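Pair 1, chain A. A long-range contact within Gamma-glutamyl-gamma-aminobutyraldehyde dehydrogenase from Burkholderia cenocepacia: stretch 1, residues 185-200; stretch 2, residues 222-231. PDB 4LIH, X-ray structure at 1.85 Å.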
# COMPACT_ATOMS: atom_id res chain seq x y z
N LYS A 185 -16.04 4.51 16.97
CA LYS A 185 -16.43 3.10 16.82
C LYS A 185 -17.37 2.86 15.64
O LYS A 185 -17.06 2.06 14.77
CB LYS A 185 -17.08 2.53 18.09
CG LYS A 185 -16.35 2.76 19.41
CD LYS A 185 -14.89 2.43 19.41
CE LYS A 185 -14.35 2.65 20.80
NZ LYS A 185 -12.86 2.58 20.84
N PHE A 186 -18.52 3.53 15.60
CA PHE A 186 -19.53 3.14 14.60
C PHE A 186 -19.22 3.59 13.16
O PHE A 186 -19.75 3.02 12.21
CB PHE A 186 -20.96 3.51 15.04
CG PHE A 186 -21.25 4.99 15.15
CD1 PHE A 186 -21.21 5.83 14.04
CD2 PHE A 186 -21.69 5.54 16.35
CE1 PHE A 186 -21.53 7.17 14.16
CE2 PHE A 186 -22.02 6.87 16.47
CZ PHE A 186 -21.95 7.69 15.37
N GLY A 187 -18.47 4.66 13.02
CA GLY A 187 -18.02 5.15 11.70
C GLY A 187 -17.29 4.08 10.92
O GLY A 187 -17.77 3.60 9.88
N PRO A 188 -16.17 3.60 11.46
CA PRO A 188 -15.52 2.49 10.72
C PRO A 188 -16.29 1.15 10.74
O PRO A 188 -16.29 0.42 9.74
CB PRO A 188 -14.20 2.33 11.45
CG PRO A 188 -14.37 2.99 12.79
CD PRO A 188 -15.32 4.14 12.54
N ALA A 189 -16.89 0.79 11.88
CA ALA A 189 -17.57 -0.52 11.92
C ALA A 189 -18.66 -0.59 10.85
O ALA A 189 -18.80 -1.62 10.19
CB ALA A 189 -18.14 -0.82 13.31
N LEU A 190 -19.45 0.47 10.69
CA LEU A 190 -20.59 0.45 9.76
C LEU A 190 -20.11 0.55 8.34
O LEU A 190 -20.67 -0.03 7.46
CB LEU A 190 -21.57 1.59 10.04
CG LEU A 190 -22.40 1.39 11.29
CD1 LEU A 190 -23.06 2.70 11.67
CD2 LEU A 190 -23.43 0.24 11.13
N ALA A 191 -19.02 1.29 8.13
CA ALA A 191 -18.53 1.46 6.76
C ALA A 191 -18.15 0.10 6.22
O ALA A 191 -18.36 -0.19 5.04
CB ALA A 191 -17.37 2.42 6.78
N ALA A 192 -17.56 -0.74 7.09
CA ALA A 192 -17.12 -2.09 6.72
C ALA A 192 -18.31 -3.05 6.42
O ALA A 192 -18.17 -4.10 5.78
CB ALA A 192 -16.20 -2.61 7.80
N GLY A 193 -19.53 -2.69 6.82
CA GLY A 193 -20.68 -3.58 6.54
C GLY A 193 -21.21 -4.28 7.78
O GLY A 193 -22.25 -4.94 7.73
N ASN A 194 -20.56 -4.07 8.92
CA ASN A 194 -21.09 -4.62 10.17
C ASN A 194 -22.42 -4.04 10.68
O ASN A 194 -22.81 -2.92 10.34
CB ASN A 194 -20.05 -4.51 11.27
CG ASN A 194 -18.75 -5.11 10.87
OD1 ASN A 194 -18.60 -6.33 10.83
ND2 ASN A 194 -17.76 -4.25 10.60
N SER A 195 -23.13 -4.86 11.45
CA SER A 195 -24.19 -4.40 12.33
C SER A 195 -23.59 -4.01 13.67
O SER A 195 -22.62 -4.64 14.16
CB SER A 195 -25.23 -5.49 12.51
OG SER A 195 -25.84 -5.71 11.29
N VAL A 196 -24.14 -2.95 14.23
CA VAL A 196 -23.66 -2.38 15.48
C VAL A 196 -24.73 -2.30 16.59
O VAL A 196 -25.87 -1.85 16.36
CB VAL A 196 -23.04 -1.00 15.24
CG1 VAL A 196 -22.66 -0.28 16.55
CG2 VAL A 196 -21.82 -1.16 14.35
N VAL A 197 -24.32 -2.73 17.78
CA VAL A 197 -25.04 -2.46 19.02
C VAL A 197 -24.16 -1.56 19.88
O VAL A 197 -23.08 -1.95 20.37
CB VAL A 197 -25.43 -3.75 19.71
CG1 VAL A 197 -26.33 -3.46 20.91
CG2 VAL A 197 -26.17 -4.66 18.71
N LEU A 198 -24.60 -0.32 20.02
CA LEU A 198 -23.90 0.68 20.81
C LEU A 198 -24.53 0.83 22.21
O LEU A 198 -25.74 0.95 22.35
CB LEU A 198 -23.92 2.00 20.09
CG LEU A 198 -23.33 3.25 20.74
CD1 LEU A 198 -21.84 3.19 20.69
CD2 LEU A 198 -23.83 4.46 19.96
N LYS A 199 -23.68 0.82 23.23
CA LYS A 199 -24.07 0.97 24.62
C LYS A 199 -23.37 2.23 25.12
O LYS A 199 -22.19 2.18 25.50
CB LYS A 199 -23.68 -0.25 25.43
CG LYS A 199 -24.63 -0.59 26.59
CD LYS A 199 -24.71 0.51 27.65
CE LYS A 199 -23.50 0.51 28.54
NZ LYS A 199 -23.48 1.57 29.59
N PRO A 200 -24.08 3.36 25.11
CA PRO A 200 -23.53 4.61 25.63
C PRO A 200 -23.44 4.59 27.17
O PRO A 200 -24.10 3.76 27.79
CB PRO A 200 -24.54 5.64 25.13
CG PRO A 200 -25.83 4.89 25.09
CD PRO A 200 -25.44 3.55 24.58
N ALA A 222 -33.02 -1.29 9.45
CA ALA A 222 -33.43 -1.74 10.77
C ALA A 222 -32.46 -2.81 11.24
O ALA A 222 -32.13 -3.77 10.50
CB ALA A 222 -34.83 -2.30 10.74
N GLY A 223 -31.99 -2.62 12.46
CA GLY A 223 -31.11 -3.59 13.08
C GLY A 223 -29.62 -3.39 12.87
O GLY A 223 -28.82 -3.99 13.58
N VAL A 224 -29.25 -2.55 11.92
CA VAL A 224 -27.83 -2.35 11.57
C VAL A 224 -27.12 -1.40 12.56
O VAL A 224 -25.89 -1.53 12.81
CB VAL A 224 -27.74 -1.89 10.11
CG1 VAL A 224 -26.32 -1.39 9.79
CG2 VAL A 224 -28.15 -3.03 9.18
N PHE A 225 -27.92 -0.48 13.14
CA PHE A 225 -27.44 0.44 14.17
C PHE A 225 -28.49 0.56 15.28
O PHE A 225 -29.58 1.05 15.04
CB PHE A 225 -27.02 1.80 13.60
CG PHE A 225 -26.34 2.71 14.62
CD1 PHE A 225 -25.17 2.34 15.28
CD2 PHE A 225 -26.91 3.92 14.94
CE1 PHE A 225 -24.58 3.21 16.21
CE2 PHE A 225 -26.38 4.76 15.88
CZ PHE A 225 -25.19 4.41 16.52
N ASN A 226 -28.15 0.00 16.44
CA ASN A 226 -29.01 -0.04 17.63
C ASN A 226 -28.28 0.62 18.80
O ASN A 226 -27.05 0.48 18.94
CB ASN A 226 -29.27 -1.48 18.04
CG ASN A 226 -29.64 -2.37 16.88
OD1 ASN A 226 -30.80 -2.41 16.46
ND2 ASN A 226 -28.64 -3.03 16.29
N VAL A 227 -29.04 1.31 19.65
CA VAL A 227 -28.50 1.98 20.84
C VAL A 227 -29.29 1.47 22.06
O VAL A 227 -30.55 1.49 22.07
CB VAL A 227 -28.55 3.53 20.70
CG1 VAL A 227 -28.17 4.23 22.01
CG2 VAL A 227 -27.63 4.00 19.56
N VAL A 228 -28.55 0.94 23.03
CA VAL A 228 -29.08 0.31 24.23
C VAL A 228 -28.56 1.05 25.46
O VAL A 228 -27.51 0.71 26.01
CB VAL A 228 -28.67 -1.18 24.29
CG1 VAL A 228 -29.14 -1.86 25.56
CG2 VAL A 228 -29.20 -1.88 23.08
N PRO A 229 -29.31 2.07 25.90
CA PRO A 229 -28.90 2.80 27.11
C PRO A 229 -29.03 1.93 28.38
O PRO A 229 -29.79 0.95 28.38
CB PRO A 229 -29.85 4.01 27.16
CG PRO A 229 -30.77 3.90 26.01
CD PRO A 229 -30.54 2.60 25.30
N GLY A 230 -28.28 2.32 29.43
CA GLY A 230 -28.27 1.61 30.72
C GLY A 230 -26.93 1.73 31.42
O GLY A 230 -26.06 2.50 30.98
N ALA A 231 -26.75 0.95 32.47
CA ALA A 231 -25.56 1.01 33.29
C ALA A 231 -24.56 -0.11 32.92
O ALA A 231 -24.36 -0.42 31.75
CB ALA A 231 -25.95 0.97 34.78
O HOH W 1 -26.62 4.71 28.65

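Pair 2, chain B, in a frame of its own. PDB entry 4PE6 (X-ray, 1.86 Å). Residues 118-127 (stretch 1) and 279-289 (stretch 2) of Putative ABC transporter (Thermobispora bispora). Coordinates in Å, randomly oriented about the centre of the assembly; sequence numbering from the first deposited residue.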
# COMPACT_ATOMS: atom_id res chain seq x y z
N ALA B 118 -5.33 -10.01 -15.62
CA ALA B 118 -4.76 -9.52 -16.87
C ALA B 118 -3.72 -10.54 -17.28
O ALA B 118 -2.58 -10.47 -16.82
CB ALA B 118 -4.15 -8.14 -16.68
N PRO B 119 -4.13 -11.53 -18.11
CA PRO B 119 -3.34 -12.74 -18.37
C PRO B 119 -1.92 -12.52 -18.86
O PRO B 119 -1.05 -13.31 -18.55
CB PRO B 119 -4.15 -13.47 -19.46
CG PRO B 119 -5.55 -13.00 -19.27
CD PRO B 119 -5.44 -11.58 -18.78
N CYS B 120 -1.69 -11.46 -19.62
CA CYS B 120 -0.38 -11.19 -20.18
C CYS B 120 0.57 -10.52 -19.16
O CYS B 120 1.76 -10.48 -19.38
CB CYS B 120 -0.51 -10.34 -21.43
SG CYS B 120 -0.74 -8.56 -21.17
N ALA B 121 0.03 -10.00 -18.07
CA ALA B 121 0.83 -9.27 -17.08
C ALA B 121 1.35 -10.19 -16.00
O ALA B 121 0.76 -11.25 -15.72
CB ALA B 121 -0.01 -8.18 -16.44
N TYR B 122 2.45 -9.78 -15.39
CA TYR B 122 2.96 -10.39 -14.18
C TYR B 122 2.47 -9.60 -12.96
O TYR B 122 2.54 -8.36 -12.94
CB TYR B 122 4.49 -10.41 -14.22
CG TYR B 122 5.05 -11.33 -15.30
CD1 TYR B 122 5.13 -10.92 -16.62
CD2 TYR B 122 5.46 -12.64 -14.99
CE1 TYR B 122 5.60 -11.77 -17.61
CE2 TYR B 122 5.95 -13.48 -15.96
CZ TYR B 122 6.03 -13.04 -17.27
OH TYR B 122 6.51 -13.90 -18.23
N ILE B 123 1.97 -10.32 -11.97
CA ILE B 123 1.46 -9.71 -10.74
C ILE B 123 2.49 -9.80 -9.58
O ILE B 123 2.98 -10.89 -9.23
CB ILE B 123 0.14 -10.38 -10.30
CG1 ILE B 123 -1.07 -9.87 -11.11
CG2 ILE B 123 -0.15 -10.04 -8.84
CD1 ILE B 123 -0.92 -9.85 -12.62
N LEU B 124 2.76 -8.65 -8.96
CA LEU B 124 3.61 -8.59 -7.79
C LEU B 124 2.86 -7.79 -6.74
O LEU B 124 2.65 -6.60 -6.90
CB LEU B 124 4.95 -7.92 -8.10
CG LEU B 124 6.01 -8.06 -7.00
CD1 LEU B 124 7.39 -7.95 -7.63
CD2 LEU B 124 5.85 -7.02 -5.86
N GLN B 125 2.46 -8.47 -5.68
CA GLN B 125 1.54 -7.90 -4.70
C GLN B 125 2.04 -8.10 -3.28
O GLN B 125 3.15 -8.59 -3.06
CB GLN B 125 0.15 -8.51 -4.90
CG GLN B 125 0.05 -9.98 -4.51
CD GLN B 125 -1.37 -10.48 -4.58
OE1 GLN B 125 -1.73 -11.16 -5.52
NE2 GLN B 125 -2.19 -10.08 -3.61
N ASN B 126 1.23 -7.69 -2.32
CA ASN B 126 1.39 -8.07 -0.94
C ASN B 126 0.12 -8.81 -0.54
O ASN B 126 -0.91 -8.72 -1.23
CB ASN B 126 1.52 -6.83 -0.01
CG ASN B 126 2.91 -6.18 -0.00
OD1 ASN B 126 3.11 -5.20 0.74
ND2 ASN B 126 3.84 -6.64 -0.83
N SER B 127 0.16 -9.47 0.61
CA SER B 127 -1.09 -10.06 1.16
C SER B 127 -1.98 -8.99 1.80
O SER B 127 -1.81 -8.63 2.97
CB SER B 127 -0.81 -11.15 2.18
OG SER B 127 -2.04 -11.59 2.74
N ASP B 279 12.55 -16.10 -16.39
CA ASP B 279 11.20 -16.53 -16.12
C ASP B 279 10.85 -16.12 -14.72
O ASP B 279 11.66 -16.30 -13.81
CB ASP B 279 11.07 -18.05 -16.25
CG ASP B 279 11.13 -18.50 -17.69
OD1 ASP B 279 10.96 -17.64 -18.58
OD2 ASP B 279 11.35 -19.69 -17.94
N LEU B 280 9.67 -15.55 -14.56
CA LEU B 280 9.14 -15.24 -13.24
C LEU B 280 7.78 -15.92 -13.13
O LEU B 280 7.11 -16.10 -14.12
CB LEU B 280 8.96 -13.72 -13.09
CG LEU B 280 10.21 -12.83 -13.06
CD1 LEU B 280 9.79 -11.36 -12.93
CD2 LEU B 280 11.18 -13.23 -11.94
N PRO B 281 7.36 -16.26 -11.90
CA PRO B 281 5.97 -16.64 -11.71
C PRO B 281 5.01 -15.52 -12.09
O PRO B 281 5.29 -14.34 -11.82
CB PRO B 281 5.87 -16.92 -10.20
CG PRO B 281 7.27 -17.02 -9.70
CD PRO B 281 8.11 -16.20 -10.64
N LYS B 282 3.88 -15.87 -12.70
CA LYS B 282 2.88 -14.89 -13.09
C LYS B 282 2.29 -14.17 -11.87
O LYS B 282 1.75 -13.07 -12.01
CB LYS B 282 1.71 -15.54 -13.86
CG LYS B 282 2.08 -16.19 -15.19
CD LYS B 282 2.54 -15.19 -16.26
CE LYS B 282 1.37 -14.45 -16.89
NZ LYS B 282 1.78 -13.65 -18.07
N GLN B 283 2.34 -14.83 -10.72
CA GLN B 283 1.83 -14.24 -9.47
C GLN B 283 2.91 -14.35 -8.40
O GLN B 283 3.44 -15.42 -8.17
CB GLN B 283 0.54 -14.94 -9.04
CG GLN B 283 -0.19 -14.20 -7.91
CD GLN B 283 0.47 -14.38 -6.55
OE1 GLN B 283 1.02 -15.44 -6.25
NE2 GLN B 283 0.44 -13.33 -5.73
N MSE B 284 3.22 -13.23 -7.77
CA MSE B 284 4.24 -13.19 -6.73
C MSE B 284 3.72 -12.42 -5.54
O MSE B 284 3.31 -11.26 -5.66
CB MSE B 284 5.52 -12.53 -7.25
CG MSE B 284 6.14 -13.19 -8.47
SE MSE B 284 7.61 -12.10 -9.22
CE MSE B 284 6.40 -11.35 -10.59
N THR B 285 3.73 -13.05 -4.38
CA THR B 285 3.40 -12.36 -3.14
C THR B 285 4.65 -11.96 -2.37
O THR B 285 5.44 -12.79 -1.92
CB THR B 285 2.44 -13.18 -2.26
OG1 THR B 285 1.20 -13.32 -2.96
CG2 THR B 285 2.17 -12.48 -0.96
N PHE B 286 4.82 -10.65 -2.23
CA PHE B 286 5.90 -10.08 -1.44
C PHE B 286 5.34 -9.64 -0.06
O PHE B 286 4.11 -9.58 0.13
CB PHE B 286 6.53 -8.89 -2.19
CG PHE B 286 7.63 -9.28 -3.14
CD1 PHE B 286 7.40 -10.18 -4.16
CD2 PHE B 286 8.90 -8.74 -3.01
CE1 PHE B 286 8.41 -10.55 -5.04
CE2 PHE B 286 9.92 -9.10 -3.88
CZ PHE B 286 9.68 -10.02 -4.89
N PRO B 287 6.23 -9.34 0.90
CA PRO B 287 5.80 -9.11 2.28
C PRO B 287 5.32 -7.71 2.59
O PRO B 287 5.92 -6.72 2.15
CB PRO B 287 7.07 -9.40 3.10
CG PRO B 287 8.18 -9.06 2.16
CD PRO B 287 7.69 -9.51 0.81
N ILE B 288 4.29 -7.64 3.42
CA ILE B 288 3.82 -6.38 3.99
C ILE B 288 4.83 -5.85 5.04
O ILE B 288 5.85 -6.49 5.30
CB ILE B 288 2.44 -6.55 4.65
CG1 ILE B 288 2.51 -7.60 5.77
CG2 ILE B 288 1.37 -6.92 3.61
CD1 ILE B 288 1.26 -7.64 6.64
N VAL B 289 4.52 -4.69 5.62
CA VAL B 289 5.34 -4.06 6.67
C VAL B 289 4.51 -3.97 7.95
O VAL B 289 3.70 -3.05 8.14
CB VAL B 289 5.84 -2.64 6.27
CG1 VAL B 289 6.80 -2.11 7.33
CG2 VAL B 289 6.51 -2.66 4.90
O HOH W 2 8.19 -15.54 -17.30
O HOH W 3 6.80 -6.24 -0.31
O HOH W 4 2.33 -10.14 2.10

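Pair 1 and pair 2 share one unit of architecture, two neighbouring parallel strands, and 14 central residues superpose with an RMSD of 0.8 Å. The strand axes cross at -15° in pair 1 and -24° in pair 2. The hydrogen-bond ladder is the same. Val A196 N donates to Val A224 O (2.7 Å), as Ile B123 N does to Lys B282 O (2.8 Å); Asn A226 N and Met B284 N (a selenomethionine) return bonds to Val A196 O (2.9 Å) and Ile B123 O (2.8 Å). The next rungs match too: Leu A198 N to Asn A226 O (2.8 Å) beside Gln B125 N to Met B284 O (2.9 Å), then Val A228 N to Leu A198 O (2.9 Å) beside Phe B286 N to Gln B125 O (2.8 Å). Because backbone atoms alone make this ladder, the side chains are free to differ.

On the face carrying Val A196, Leu A198, Phe A225 and Val A227, pair 1 is wholly apolar. Phe A225 reaches across so that its CD1 lies 3.8 Å from Val A196 CG1 and its CZ 3.7 Å from Leu A198 CD2, and its edge points toward the face of Phe A186, on the preceding helix. A flat, broad ring suits a site walled by so many hydrocarbon groups. In pair 2 the matching residues are Ile B123, Gln B125, Gln B283 and Thr B285. Ile B123 keeps a branched aliphatic, but Gln B283, which is exposed, replaces the ring; its NE2 donates to Gln B125 OE1 (3.1 Å) and to Thr B285 OG1 (2.9 Å). Amides, which both donate and accept, thus tie together polar side chains where pair 1 uses dispersion.

The opposite face reverses the chemistry in part. Asn A226 matches Met B284. The amide of Asn A226 serves the backbone, ND2 donating to Val A196 O (3.0 Å) and Gly A223 O (2.9 Å), while the long, flexible Met B284 brings SE to 4.4 Å from Leu B124 CD1. Val A197 and Leu B124 match: Val A197 CG1 meets Val A228 CG2 at 3.9 Å, whereas Leu B124 lays CD1 over the ring of Phe B286, 4.2 Å from its centroid.

At the strand entrance, compact Ser A195 and Val A224 match Tyr B122 and Lys B282. Val A224 CG1 packs against Leu A190 CD2 (3.6 Å); Lys B282 instead folds over the Tyr B122 ring, its NZ 4.4 Å from the centroid in a cation-pi contact while donating to Pro B119 O (2.9 Å).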